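Local coordinates for soluble secreted antigen MPT53 (Mycobacterium tuberculosis, PDB 1LU4), which probably catalyses the oxidation of reduced, unfolded secreted proteins, forming their disulfide bonds, at residues F7-L12 and T82-A87; G24-L29 and Y106-T111; T33-F38 and T63-G68; L46-A51 and M122-L127; Q100-F105 and S112-N117. All coordinates share one frame; numbering follows the deposited sequence. Where two conformers were deposited one is given.

Contact 1: residues F7-L12 and T82-A87; sequences FTATTL and TNLNDA
Asn85 N donates to Thr10 O at 2.9 Å, and Leu12 N donates to Asn83 O at the same N-to-O distance, a pair of backbone bonds pinning residues 10-12 to residues 83-85. Around the first bond a water accepts from Thr10 N and donates to Asn85 O; a second water receives Asn85 ND2 and donates to Thr11 O, so Asn85 is tied to the other segment by backbone and side chain alike. Asn83 O is also approached by the CA of Thr11, 3.2 Å away. The single beta bridge, Thr11 with Leu84, fits strand axes that lie 92° apart: the chains touch at a crossing and do not run on as a sheet.

Packing centres on Leu84. Its CD1 rests 3.7 Å from Ala9 CB and meets Phe7 CE1 tip to tip, at the ring edge. Thr11 CG2, anti to the carbonyl carbon, meets Leu84 CD2 while OG1 is left for Ala15 N. Leu12 lies across Asn83 obliquely, with CG and CD1 against its CB, and across Asn85 at about a right angle, with CD2 3.8 Å from Asn85 CB.

The contact fastens the small antiparallel sheet of strands 8-10 and 16-18 onto 82-85, an outermost strand of the central thioredoxin-like sheet. Ile91 of helix 90-94 packs on Phe7, Ala9 and Leu84, and Met70 and Val74 of helix 67-77 pack on Leu12.

Contact 2: residues G24-L29 and Y106-T111; sequences GKPAVL and YRADGT
Tyr106 turns the edge of its ring to Leu29: CE2 lies 3.9 Å from Leu29 CD1, and that methyl sits in the ring plane, the two side chains crossing at a slant. Tyr106 CG stands anti to the carbonyl carbon (chi1 -84°), which starts the ring out toward Leu29. The CB atoms of Tyr106 and Ala27, 4.2 Å apart, share one face of the sheet, as expected for an antiparallel hydrogen-bonded pair. Two nearly straight bonds make that pair: Tyr106 N to Ala27 O at 2.8 Å and Ala27 N to Tyr106 O at 3.0 Å.

Beyond the pair the chains stay close without further N-H bonds between them. Pro26 CD faces Ala108 CB at 4.1 Å, and Ala108 CB also lies over the carbonyl of Gly24. Gly24 CA in turn approaches Ala108 O at 3.2 Å, with the geometry of a C-H...O contact. Residues 107-110 form a type I beta turn, and an Asx turn overlaps it: Asp109 OD1 takes Thr111 N from above the carboxylate plane and Thr111 OG1 on its syn lone pair. Two donors thus grip one oxygen and fix the tip of the loop.

Tyr106 OH is held by Ala1 N and Tyr95 OH, which links this corner to the N terminus. Strand 27-32 is flanked by 57-62, which bonds to Pro26 and Val28, and by 102-106, the first arm of the hairpin whose loop is residues 107-111.

Contact 3: residues T33-F38 and T63-G68; sequences TPWCPF and TRADVG
Trp35 and Arg64 bury more surface here than any other residues, and they meet at three places. Trp35 NE1 donates to Arg64 O at 2.8 Å; the bond is nearly straight (163°) and lies in the indole plane, although it reaches the carbonyl from above its plane. Farther along the ring, CZ2 rests 3.8 Å from Arg64 CB, and CH2 stands over one face of the guanidinium, offset toward its rim, with the two planes 89° apart. Trp35 CG lies between its backbone N and carbonyl carbon (chi1 39°), on the side of Thr33 OG1, which sits over the centre of one indole face.

Ala65 CB touches both the proline and the indole, pressed to Pro34 CG at 3.4 Å, tighter than usual for two carbons, and 4.0 Å from Trp35 NE1. Thr33 CG2 touches Thr63 O.

Residues 33-36 form a type I turn leading to Cys36, the N-cap of helix 37-52 and the first cysteine of a thioredoxin-type CxxC pair. A hydrogen bond and a snug proline-alanine contact therefore join the turn that ends at this probable redox site to the loop before helix 67-77. Neither hydrogen-bond partner ionises in the usual range, so the bond probably depends little on pH.

Contact 4: residues L46-A51 and M122-L127; sequences LSQVAA and MSQDEL
Val49 and Leu127 carry the contact between helix 37-52 and helix 124-133. Leu127 has CG anti to its backbone N (chi1 179°), where it meets Val49 CG1. Leu127 CD2 lies 3.8 Å from Val49 CG2 and 3.9 Å from Val49 CB, the two side chains slanting across each other. Val49 itself has CG1 anti to the backbone N and CG2 beside it; Val49 CG2 lies 3.8 Å from Gln124 CG, these side chains sliding past each other in opposite directions. Leu46 adds CD2 against the same Leu127 methyl, the side chains crossing at about a right angle.

In this thioredoxin-like fold both helices lie on one face of the central sheet, where Leu46 and Leu127 both touch Phe103 and Val49 rests on Phe58. Helix 124-133 starts with Ser123 as N-cap, its OG accepting from Glu126 N at 2.9 Å.

Toward the solvent side two glutamines of unlike shape meet. Gln124 is extended beyond CG and lays OE1 3.7 Å from Gln48 CB; Gln48 is bent at chi2 (-65°), and its NE2 donates at 2.8 Å to a water that in turn donates to Gln124 OE1 at 2.9 Å.

Contact 5: residues Q100-F105 and S112-N117; sequences QPAFVF and STFVNN
Phe103 pairs with Val115 and Phe105 with Thr113 through four backbone hydrogen bonds. Phe103 N to Val115 O (2.9 Å) and Phe105 N to Thr113 O (2.8 Å) are almost straight, at 170° and 174°; the return bonds from Val115 N to Phe103 O and from Thr113 N to Phe105 O are more bent. Between these hydrogen-bonded pairs Val104 and Phe114 form the non-hydrogen-bonded one. C-H...O contacts accompany these bonds, such as Ser112 CA to Phe105 O at 3.1 Å. A water donating to Phe105 O also lies 3.0 Å from Thr113 OG1, at the loop end; that hydroxyl touches Phe105 CB at 3.5 Å.

Strands 102-106 and 112-115 are arms of a beta hairpin that closes one side of the mixed sheet of the thioredoxin fold, with 112-115 outermost. A cis peptide bond precedes Pro101, just before the first arm. Such a cis-proline facing the CxxC motif is a hallmark of the fold, and here Pro101 touches Cys39.

Apolar contacts divide between the two faces. On one, Phe105 sets ring atom CE2 4.0 Å from Val115 CG2, which lies at the ring edge; Arg130 of helix 124-133 packs on both residues. On the other, Val104 CG1 touches Ser112 CB at 3.8 Å. Phe114 is modelled in two conformers; in one, with CG anti to the backbone N (chi1 176°), the ring edge tentatively meets Val104 CG2 and CE1 comes close to Ala102 CB.

From the N terminus, residues 7-12 open contact 1, which closes at 82-87 on one outermost strand of the sheet. Contact 2 opens next, at 24-29, and closes only at 106-111, so it crosses contact 1. Contact 3 is nested inside both and joins the loops ahead of helices 37-52 and 67-77. Contact 4 starts at 46-51 and ends at 122-127; it crosses contacts 1, 2 and 3 and brings the last helix against helix 37-52. Contact 5 is nested within contact 4 and crosses contact 2, which it meets where strands 27-32 and 102-106 pair. Contacts 1 and 5 follow in series and lie on opposite sides of the chain's centre, at the sheet's two edge strands.

Contact 1: residues F7-L12 and T82-A87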
# COMPACT_ATOMS: atom_id res chain seq x y z
N PHE A 7 -11.34 8.24 3.29
CA PHE A 7 -11.78 7.07 4.04
C PHE A 7 -11.14 7.13 5.42
O PHE A 7 -10.10 7.79 5.56
CB PHE A 7 -11.42 5.76 3.37
CG PHE A 7 -9.93 5.55 3.12
CD1 PHE A 7 -9.06 5.02 4.05
CD2 PHE A 7 -9.39 5.86 1.87
CE1 PHE A 7 -7.73 4.84 3.79
CE2 PHE A 7 -8.02 5.67 1.62
CZ PHE A 7 -7.17 5.13 2.57
N THR A 8 -11.71 6.37 6.33
CA THR A 8 -11.01 6.16 7.61
C THR A 8 -10.80 4.67 7.76
O THR A 8 -11.46 3.82 7.16
CB THR A 8 -11.73 6.78 8.81
OG1 THR A 8 -13.04 6.20 8.98
CG2 THR A 8 -11.90 8.27 8.58
N ALA A 9 -9.79 4.39 8.58
CA ALA A 9 -9.34 3.03 8.72
C ALA A 9 -8.73 2.76 10.08
O ALA A 9 -8.59 3.70 10.86
CB ALA A 9 -8.29 2.81 7.62
N THR A 10 -8.35 1.53 10.31
CA THR A 10 -7.60 1.14 11.53
C THR A 10 -6.31 0.46 11.09
O THR A 10 -6.32 -0.41 10.24
CB THR A 10 -8.40 0.18 12.41
OG1 THR A 10 -9.60 0.86 12.79
CG2 THR A 10 -7.73 -0.19 13.71
N THR A 11 -5.21 0.87 11.72
CA THR A 11 -3.92 0.28 11.39
C THR A 11 -3.75 -1.07 12.02
O THR A 11 -4.56 -1.46 12.89
CB THR A 11 -2.75 1.18 11.84
OG1 THR A 11 -2.60 1.09 13.27
CG2 THR A 11 -2.95 2.65 11.45
N LEU A 12 -2.72 -1.80 11.59
CA LEU A 12 -2.55 -3.13 12.18
C LEU A 12 -2.27 -3.03 13.67
O LEU A 12 -2.51 -4.02 14.35
CB LEU A 12 -1.38 -3.89 11.57
CG LEU A 12 -1.41 -4.04 10.07
CD1 LEU A 12 -0.26 -4.96 9.64
CD2 LEU A 12 -2.72 -4.56 9.55
N THR A 82 2.69 2.97 7.48
CA THR A 82 1.35 2.61 7.93
C THR A 82 0.83 1.42 7.13
O THR A 82 0.90 1.41 5.91
CB THR A 82 0.39 3.80 7.69
OG1 THR A 82 0.85 4.91 8.47
CG2 THR A 82 -1.02 3.44 8.12
N ASN A 83 0.27 0.44 7.83
CA ASN A 83 -0.47 -0.66 7.18
C ASN A 83 -1.82 -0.76 7.82
O ASN A 83 -1.98 -0.75 9.04
CB ASN A 83 0.30 -1.99 7.30
CG ASN A 83 1.45 -2.00 6.32
OD1 ASN A 83 1.30 -2.31 5.15
ND2 ASN A 83 2.59 -1.60 6.84
N LEU A 84 -2.85 -0.86 6.98
CA LEU A 84 -4.24 -0.82 7.39
C LEU A 84 -4.83 -2.23 7.39
O LEU A 84 -4.60 -3.00 6.47
CB LEU A 84 -5.08 0.05 6.43
CG LEU A 84 -4.52 1.51 6.35
CD1 LEU A 84 -5.39 2.34 5.42
CD2 LEU A 84 -4.43 2.18 7.71
N ASN A 85 -5.59 -2.52 8.44
CA ASN A 85 -6.31 -3.79 8.50
C ASN A 85 -7.68 -3.55 7.86
O ASN A 85 -8.60 -3.10 8.57
CB ASN A 85 -6.46 -4.20 9.97
CG ASN A 85 -7.30 -5.46 10.11
OD1 ASN A 85 -7.62 -6.13 9.16
ND2 ASN A 85 -7.69 -5.73 11.34
N ASP A 86 -7.80 -3.76 6.57
CA ASP A 86 -9.07 -3.49 5.88
C ASP A 86 -9.88 -4.76 5.95
O ASP A 86 -10.09 -5.48 4.97
CB ASP A 86 -8.79 -3.11 4.43
CG ASP A 86 -10.04 -2.69 3.67
OD1 ASP A 86 -10.97 -2.16 4.25
OD2 ASP A 86 -10.07 -2.89 2.44
N ALA A 87 -10.35 -5.06 7.17
CA ALA A 87 -10.81 -6.38 7.49
C ALA A 87 -11.98 -6.79 6.60
O ALA A 87 -12.13 -7.96 6.28
CB ALA A 87 -11.24 -6.43 8.97
O HOH W 1 -9.07 -0.31 8.22
O HOH W 2 -6.43 -3.62 13.29

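Contact 2: residues G24-L29 and Y106-T111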
# COMPACT_ATOMS: atom_id res chain seq x y z
N GLY A 24 -2.88 15.85 -1.25
CA GLY A 24 -1.98 16.94 -1.53
C GLY A 24 -0.52 16.59 -1.31
O GLY A 24 0.28 17.53 -1.25
N LYS A 25 -0.21 15.30 -1.20
CA LYS A 25 1.22 14.97 -1.10
C LYS A 25 1.42 13.68 -1.91
O LYS A 25 0.51 12.91 -2.24
CB LYS A 25 1.64 14.91 0.36
CG LYS A 25 0.89 13.86 1.10
CD LYS A 25 1.41 13.55 2.49
CE LYS A 25 0.67 14.27 3.59
NZ LYS A 25 0.72 13.48 4.84
N PRO A 26 2.65 13.44 -2.34
CA PRO A 26 2.96 12.21 -3.07
C PRO A 26 2.76 11.00 -2.12
O PRO A 26 3.13 11.04 -0.95
CB PRO A 26 4.43 12.35 -3.43
CG PRO A 26 4.98 13.48 -2.63
CD PRO A 26 3.85 14.29 -2.11
N ALA A 27 2.13 9.97 -2.66
CA ALA A 27 1.80 8.83 -1.82
C ALA A 27 1.75 7.56 -2.66
O ALA A 27 1.53 7.63 -3.89
CB ALA A 27 0.45 9.09 -1.12
N VAL A 28 1.87 6.44 -1.99
CA VAL A 28 1.74 5.14 -2.65
C VAL A 28 0.80 4.32 -1.76
O VAL A 28 1.07 4.12 -0.58
CB VAL A 28 3.10 4.45 -2.81
CG1 VAL A 28 2.91 3.02 -3.39
CG2 VAL A 28 4.08 5.23 -3.67
N LEU A 29 -0.27 3.78 -2.39
CA LEU A 29 -1.07 2.75 -1.75
C LEU A 29 -0.63 1.39 -2.28
O LEU A 29 -0.46 1.23 -3.51
CB LEU A 29 -2.57 2.91 -2.03
CG LEU A 29 -3.18 4.27 -1.72
CD1 LEU A 29 -4.67 4.25 -2.03
CD2 LEU A 29 -2.89 4.73 -0.28
N TYR A 106 0.25 8.11 -6.30
CA TYR A 106 -0.37 9.44 -6.30
C TYR A 106 0.67 10.55 -6.32
O TYR A 106 1.63 10.56 -5.55
CB TYR A 106 -1.09 9.65 -5.01
CG TYR A 106 -2.51 9.09 -4.92
CD1 TYR A 106 -3.53 9.75 -5.57
CD2 TYR A 106 -2.78 7.96 -4.21
CE1 TYR A 106 -4.80 9.27 -5.50
CE2 TYR A 106 -4.09 7.47 -4.12
CZ TYR A 106 -5.09 8.14 -4.77
OH TYR A 106 -6.38 7.65 -4.68
N ARG A 107 0.45 11.48 -7.24
CA ARG A 107 1.13 12.75 -7.19
C ARG A 107 0.41 13.68 -6.21
O ARG A 107 -0.76 13.47 -5.87
CB ARG A 107 1.15 13.44 -8.57
CG ARG A 107 1.97 12.62 -9.59
CD ARG A 107 2.02 13.46 -10.87
NE ARG A 107 2.79 14.69 -10.71
CZ ARG A 107 4.10 14.77 -10.94
NH1 ARG A 107 4.77 13.69 -11.33
NH2 ARG A 107 4.70 15.93 -10.76
N ALA A 108 1.12 14.75 -5.77
CA ALA A 108 0.53 15.72 -4.86
C ALA A 108 -0.68 16.40 -5.47
O ALA A 108 -1.58 16.82 -4.75
CB ALA A 108 1.60 16.78 -4.49
N ASP A 109 -0.74 16.47 -6.81
CA ASP A 109 -1.90 17.13 -7.43
C ASP A 109 -3.13 16.23 -7.53
O ASP A 109 -4.14 16.68 -8.05
CB ASP A 109 -1.52 17.62 -8.82
CG ASP A 109 -1.30 16.52 -9.83
OD1 ASP A 109 -1.45 15.33 -9.57
OD2 ASP A 109 -1.00 16.91 -10.98
N GLY A 110 -3.04 15.02 -7.01
CA GLY A 110 -4.24 14.21 -6.95
C GLY A 110 -4.36 13.19 -8.06
O GLY A 110 -5.20 12.30 -7.92
N THR A 111 -3.58 13.37 -9.11
CA THR A 111 -3.61 12.37 -10.18
C THR A 111 -2.85 11.12 -9.74
O THR A 111 -2.02 11.18 -8.82
CB THR A 111 -3.04 12.93 -11.49
OG1 THR A 111 -1.65 13.18 -11.29
CG2 THR A 111 -3.71 14.24 -11.95

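Contact 3: residues T33-F38 and T63-G68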
# COMPACT_ATOMS: atom_id res chain seq x y z
N THR A 33 -1.90 -9.06 0.53
CA THR A 33 -2.32 -10.05 1.49
C THR A 33 -1.09 -10.85 1.90
O THR A 33 -0.18 -11.00 1.10
CB THR A 33 -3.39 -11.01 0.90
OG1 THR A 33 -2.81 -11.87 -0.14
CG2 THR A 33 -4.61 -10.37 0.34
N PRO A 34 -1.01 -11.35 3.16
CA PRO A 34 0.28 -11.87 3.62
C PRO A 34 0.66 -13.21 3.03
O PRO A 34 1.84 -13.60 3.12
CB PRO A 34 0.09 -11.94 5.14
CG PRO A 34 -1.42 -12.03 5.35
CD PRO A 34 -1.96 -11.15 4.22
N TRP A 35 -0.31 -13.93 2.44
CA TRP A 35 -0.06 -15.26 1.96
C TRP A 35 0.13 -15.28 0.47
O TRP A 35 0.38 -16.36 -0.12
CB TRP A 35 -1.26 -16.13 2.36
CG TRP A 35 -2.63 -15.48 2.26
CD1 TRP A 35 -3.34 -14.98 3.33
CD2 TRP A 35 -3.44 -15.23 1.11
NE1 TRP A 35 -4.56 -14.45 2.90
CE2 TRP A 35 -4.61 -14.63 1.53
CE3 TRP A 35 -3.24 -15.55 -0.25
CZ2 TRP A 35 -5.64 -14.25 0.66
CZ3 TRP A 35 -4.25 -15.21 -1.13
CH2 TRP A 35 -5.43 -14.59 -0.63
N CYS A 36 0.14 -14.12 -0.18
CA CYS A 36 0.35 -14.07 -1.62
C CYS A 36 1.84 -14.12 -1.96
O CYS A 36 2.61 -13.28 -1.41
CB CYS A 36 -0.27 -12.79 -2.19
SG CYS A 36 0.23 -12.45 -3.89
N PRO A 37 2.33 -15.03 -2.80
CA PRO A 37 3.75 -15.10 -3.06
C PRO A 37 4.25 -13.85 -3.80
O PRO A 37 5.44 -13.52 -3.67
CB PRO A 37 3.91 -16.37 -3.88
CG PRO A 37 2.60 -16.50 -4.60
CD PRO A 37 1.57 -16.02 -3.57
N PHE A 38 3.42 -13.21 -4.58
CA PHE A 38 3.82 -12.01 -5.30
C PHE A 38 3.99 -10.88 -4.30
O PHE A 38 4.96 -10.12 -4.37
CB PHE A 38 2.83 -11.67 -6.40
CG PHE A 38 2.70 -12.77 -7.42
CD1 PHE A 38 3.58 -12.85 -8.48
CD2 PHE A 38 1.66 -13.75 -7.30
CE1 PHE A 38 3.46 -13.86 -9.45
CE2 PHE A 38 1.56 -14.75 -8.24
CZ PHE A 38 2.47 -14.81 -9.29
N THR A 63 -5.96 -7.23 3.43
CA THR A 63 -7.28 -7.82 3.69
C THR A 63 -7.13 -9.35 3.51
O THR A 63 -6.08 -9.87 3.16
CB THR A 63 -8.33 -7.24 2.77
OG1 THR A 63 -9.67 -7.63 3.25
CG2 THR A 63 -8.21 -7.68 1.32
N ARG A 64 -8.22 -10.03 3.80
CA ARG A 64 -8.33 -11.51 3.60
C ARG A 64 -7.34 -12.25 4.48
O ARG A 64 -6.84 -13.31 4.08
CB ARG A 64 -8.19 -11.90 2.14
CG ARG A 64 -9.40 -11.43 1.33
CD ARG A 64 -9.33 -12.13 0.03
NE ARG A 64 -9.81 -13.45 0.02
CZ ARG A 64 -9.66 -14.27 -1.04
NH1 ARG A 64 -9.02 -13.89 -2.10
NH2 ARG A 64 -10.13 -15.46 -1.03
N ALA A 65 -7.09 -11.75 5.68
CA ALA A 65 -6.20 -12.48 6.60
C ALA A 65 -6.47 -12.02 8.02
O ALA A 65 -6.99 -10.91 8.22
CB ALA A 65 -4.72 -12.28 6.24
N ASP A 66 -6.06 -12.84 8.99
CA ASP A 66 -6.17 -12.37 10.36
C ASP A 66 -5.06 -11.37 10.68
O ASP A 66 -4.01 -11.29 10.02
CB ASP A 66 -6.09 -13.53 11.36
CG ASP A 66 -4.84 -14.32 11.13
OD1 ASP A 66 -3.82 -14.06 11.76
OD2 ASP A 66 -4.83 -15.21 10.24
N VAL A 67 -5.33 -10.56 11.71
CA VAL A 67 -4.41 -9.45 11.98
C VAL A 67 -3.05 -9.97 12.38
O VAL A 67 -2.03 -9.36 12.01
CB VAL A 67 -4.99 -8.52 13.05
CG1 VAL A 67 -4.06 -7.30 13.23
CG2 VAL A 67 -6.36 -8.02 12.74
N GLY A 68 -2.94 -11.05 13.12
CA GLY A 68 -1.64 -11.57 13.46
C GLY A 68 -0.80 -11.94 12.25
O GLY A 68 0.42 -11.74 12.23

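Contact 4: residues L46-A51 and M122-L127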
# COMPACT_ATOMS: atom_id res chain seq x y z
N LEU A 46 9.24 -2.83 -1.28
CA LEU A 46 8.45 -1.79 -0.56
C LEU A 46 9.24 -1.28 0.61
O LEU A 46 9.32 -0.07 0.83
CB LEU A 46 7.10 -2.32 -0.03
CG LEU A 46 5.89 -2.28 -0.96
CD1 LEU A 46 5.46 -0.83 -1.29
CD2 LEU A 46 6.12 -3.06 -2.25
N SER A 47 9.83 -2.19 1.40
CA SER A 47 10.53 -1.74 2.61
C SER A 47 11.67 -0.80 2.27
O SER A 47 11.83 0.28 2.86
CB SER A 47 11.12 -2.98 3.30
OG SER A 47 11.83 -2.54 4.45
N GLN A 48 12.45 -1.17 1.28
CA GLN A 48 13.64 -0.38 0.88
C GLN A 48 13.24 0.91 0.20
O GLN A 48 13.80 1.97 0.48
CB GLN A 48 14.51 -1.25 -0.04
CG GLN A 48 15.25 -2.36 0.72
CD GLN A 48 16.25 -1.80 1.69
OE1 GLN A 48 16.17 -2.05 2.94
NE2 GLN A 48 17.20 -1.05 1.20
N VAL A 49 12.31 0.86 -0.75
CA VAL A 49 11.93 2.07 -1.48
C VAL A 49 11.24 3.07 -0.55
O VAL A 49 11.51 4.27 -0.63
CB VAL A 49 11.14 1.74 -2.74
CG1 VAL A 49 10.72 3.04 -3.45
CG2 VAL A 49 11.96 0.88 -3.69
N ALA A 50 10.40 2.62 0.36
CA ALA A 50 9.75 3.52 1.32
C ALA A 50 10.84 4.18 2.16
O ALA A 50 10.81 5.38 2.40
CB ALA A 50 8.75 2.78 2.18
N ALA A 51 11.83 3.40 2.62
CA ALA A 51 12.87 3.93 3.51
C ALA A 51 13.67 5.00 2.80
O ALA A 51 14.06 6.01 3.39
CB ALA A 51 13.77 2.84 4.03
N MET A 122 6.47 -6.72 -9.07
CA MET A 122 7.22 -5.55 -9.51
C MET A 122 8.63 -5.58 -8.93
O MET A 122 8.81 -5.83 -7.75
CB MET A 122 6.51 -4.30 -9.03
CG MET A 122 7.12 -3.02 -9.65
SD MET A 122 6.33 -1.51 -9.03
CE MET A 122 4.75 -1.66 -9.79
N SER A 123 9.63 -5.25 -9.78
CA SER A 123 11.02 -5.23 -9.30
C SER A 123 11.22 -3.96 -8.49
O SER A 123 10.55 -2.94 -8.61
CB SER A 123 12.01 -5.22 -10.46
OG SER A 123 11.91 -3.95 -11.19
N GLN A 124 12.32 -4.01 -7.69
CA GLN A 124 12.70 -2.79 -6.97
C GLN A 124 13.07 -1.65 -7.88
O GLN A 124 12.72 -0.50 -7.62
CB GLN A 124 13.86 -3.10 -5.99
CG GLN A 124 14.10 -1.88 -5.07
CD GLN A 124 15.21 -2.08 -4.09
OE1 GLN A 124 15.75 -1.15 -3.48
NE2 GLN A 124 15.64 -3.31 -3.89
N ASP A 125 13.82 -1.96 -8.94
CA ASP A 125 14.20 -0.90 -9.87
C ASP A 125 12.96 -0.24 -10.46
O ASP A 125 12.90 0.98 -10.59
CB ASP A 125 15.07 -1.47 -10.99
CG ASP A 125 16.53 -1.59 -10.60
OD1 ASP A 125 16.94 -1.47 -9.43
OD2 ASP A 125 17.34 -1.83 -11.54
N GLU A 126 11.97 -1.09 -10.82
CA GLU A 126 10.78 -0.47 -11.39
C GLU A 126 10.05 0.40 -10.36
O GLU A 126 9.63 1.50 -10.63
CB GLU A 126 9.81 -1.49 -11.98
CG GLU A 126 8.54 -0.85 -12.51
CD GLU A 126 7.58 -1.84 -13.18
OE1 GLU A 126 8.01 -2.87 -13.74
OE2 GLU A 126 6.36 -1.55 -13.09
N LEU A 127 9.90 -0.13 -9.14
CA LEU A 127 9.22 0.61 -8.07
C LEU A 127 9.94 1.91 -7.73
O LEU A 127 9.28 2.95 -7.60
CB LEU A 127 9.14 -0.30 -6.83
CG LEU A 127 8.48 0.35 -5.60
CD1 LEU A 127 7.06 0.80 -5.87
CD2 LEU A 127 8.53 -0.61 -4.42
O HOH W 3 17.82 -1.18 -1.52

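Contact 5: residues Q100-F105 and S112-N117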
# COMPACT_ATOMS: atom_id res chain seq x y z
N GLN A 100 -4.51 -8.77 -5.35
CA GLN A 100 -3.25 -8.33 -4.83
C GLN A 100 -2.14 -8.96 -5.63
O GLN A 100 -2.35 -10.03 -6.19
CB GLN A 100 -3.18 -8.91 -3.42
CG GLN A 100 -2.59 -10.33 -3.28
CD GLN A 100 -3.56 -11.42 -3.74
OE1 GLN A 100 -3.00 -12.37 -4.32
NE2 GLN A 100 -4.85 -11.29 -3.58
N PRO A 101 -0.99 -8.34 -5.66
CA PRO A 101 -0.72 -6.98 -5.17
C PRO A 101 -1.16 -5.93 -6.18
O PRO A 101 -1.22 -6.12 -7.39
CB PRO A 101 0.81 -7.00 -5.08
CG PRO A 101 1.33 -8.03 -6.05
CD PRO A 101 0.20 -8.99 -6.29
N ALA A 102 -1.48 -4.74 -5.65
CA ALA A 102 -1.83 -3.62 -6.52
C ALA A 102 -1.22 -2.37 -5.92
O ALA A 102 -1.15 -2.24 -4.71
CB ALA A 102 -3.32 -3.41 -6.66
N PHE A 103 -0.78 -1.46 -6.78
CA PHE A 103 -0.23 -0.17 -6.40
C PHE A 103 -1.07 0.97 -6.96
O PHE A 103 -1.48 0.88 -8.12
CB PHE A 103 1.17 0.00 -6.95
CG PHE A 103 2.24 -0.92 -6.44
CD1 PHE A 103 2.37 -2.20 -7.02
CD2 PHE A 103 3.10 -0.51 -5.46
CE1 PHE A 103 3.38 -3.03 -6.58
CE2 PHE A 103 4.12 -1.34 -5.02
CZ PHE A 103 4.23 -2.58 -5.60
N VAL A 104 -1.23 2.01 -6.16
CA VAL A 104 -1.71 3.30 -6.65
C VAL A 104 -0.65 4.31 -6.32
O VAL A 104 -0.33 4.54 -5.17
CB VAL A 104 -3.07 3.68 -6.08
CG1 VAL A 104 -3.55 4.98 -6.69
CG2 VAL A 104 -4.17 2.58 -6.27
N PHE A 105 -0.14 4.98 -7.38
CA PHE A 105 0.93 5.96 -7.26
C PHE A 105 0.32 7.35 -7.38
O PHE A 105 -0.13 7.72 -8.50
CB PHE A 105 1.95 5.71 -8.37
CG PHE A 105 2.73 4.44 -8.21
CD1 PHE A 105 3.81 4.36 -7.35
CD2 PHE A 105 2.32 3.30 -8.92
CE1 PHE A 105 4.49 3.19 -7.18
CE2 PHE A 105 3.01 2.11 -8.77
CZ PHE A 105 4.09 2.07 -7.90
N SER A 112 -3.20 10.00 -10.35
CA SER A 112 -2.62 8.72 -9.97
C SER A 112 -2.48 7.79 -11.19
O SER A 112 -3.07 7.97 -12.24
CB SER A 112 -3.46 8.08 -8.87
OG SER A 112 -4.76 7.77 -9.24
N THR A 113 -1.68 6.78 -10.98
CA THR A 113 -1.49 5.67 -11.87
C THR A 113 -1.53 4.40 -11.06
O THR A 113 -1.03 4.36 -9.95
CB THR A 113 -0.17 5.75 -12.62
OG1 THR A 113 0.87 5.93 -11.68
CG2 THR A 113 -0.15 7.02 -13.43
N PHE A 114 -2.11 3.37 -11.61
CA PHE A 114 -2.19 2.09 -10.95
C PHE A 114 -1.40 1.02 -11.66
O PHE A 114 -1.23 1.05 -12.91
CB PHE A 114 -3.67 1.69 -11.34
CG PHE A 114 -4.05 0.31 -10.87
CD1 PHE A 114 -4.33 0.04 -9.53
CD2 PHE A 114 -4.13 -0.79 -11.71
CE1 PHE A 114 -4.66 -1.23 -9.11
CE2 PHE A 114 -4.46 -2.06 -11.30
CZ PHE A 114 -4.73 -2.32 -9.96
N VAL A 115 -0.92 0.03 -10.88
CA VAL A 115 -0.32 -1.16 -11.42
C VAL A 115 -1.07 -2.30 -10.71
O VAL A 115 -1.08 -2.34 -9.48
CB VAL A 115 1.20 -1.20 -11.22
CG1 VAL A 115 1.81 -2.48 -11.71
CG2 VAL A 115 1.80 0.04 -11.92
N ASN A 116 -1.71 -3.26 -11.36
CA ASN A 116 -2.46 -4.41 -10.76
C ASN A 116 -2.23 -5.60 -11.66
O ASN A 116 -3.13 -6.05 -12.35
CB ASN A 116 -3.95 -4.11 -10.57
CG ASN A 116 -4.71 -5.25 -9.87
OD1 ASN A 116 -4.13 -6.03 -9.10
ND2 ASN A 116 -6.01 -5.33 -10.16
N ASN A 117 -1.01 -6.10 -11.67
CA ASN A 117 -0.58 -7.21 -12.49
C ASN A 117 -0.51 -8.53 -11.81
O ASN A 117 0.31 -8.71 -10.90
CB ASN A 117 0.84 -6.70 -12.83
CG ASN A 117 1.46 -7.77 -13.69
OD1 ASN A 117 0.93 -8.75 -14.19
ND2 ASN A 117 2.72 -7.55 -14.03
O HOH W 4 0.23 -5.23 -9.25
O HOH W 5 0.99 8.79 -10.84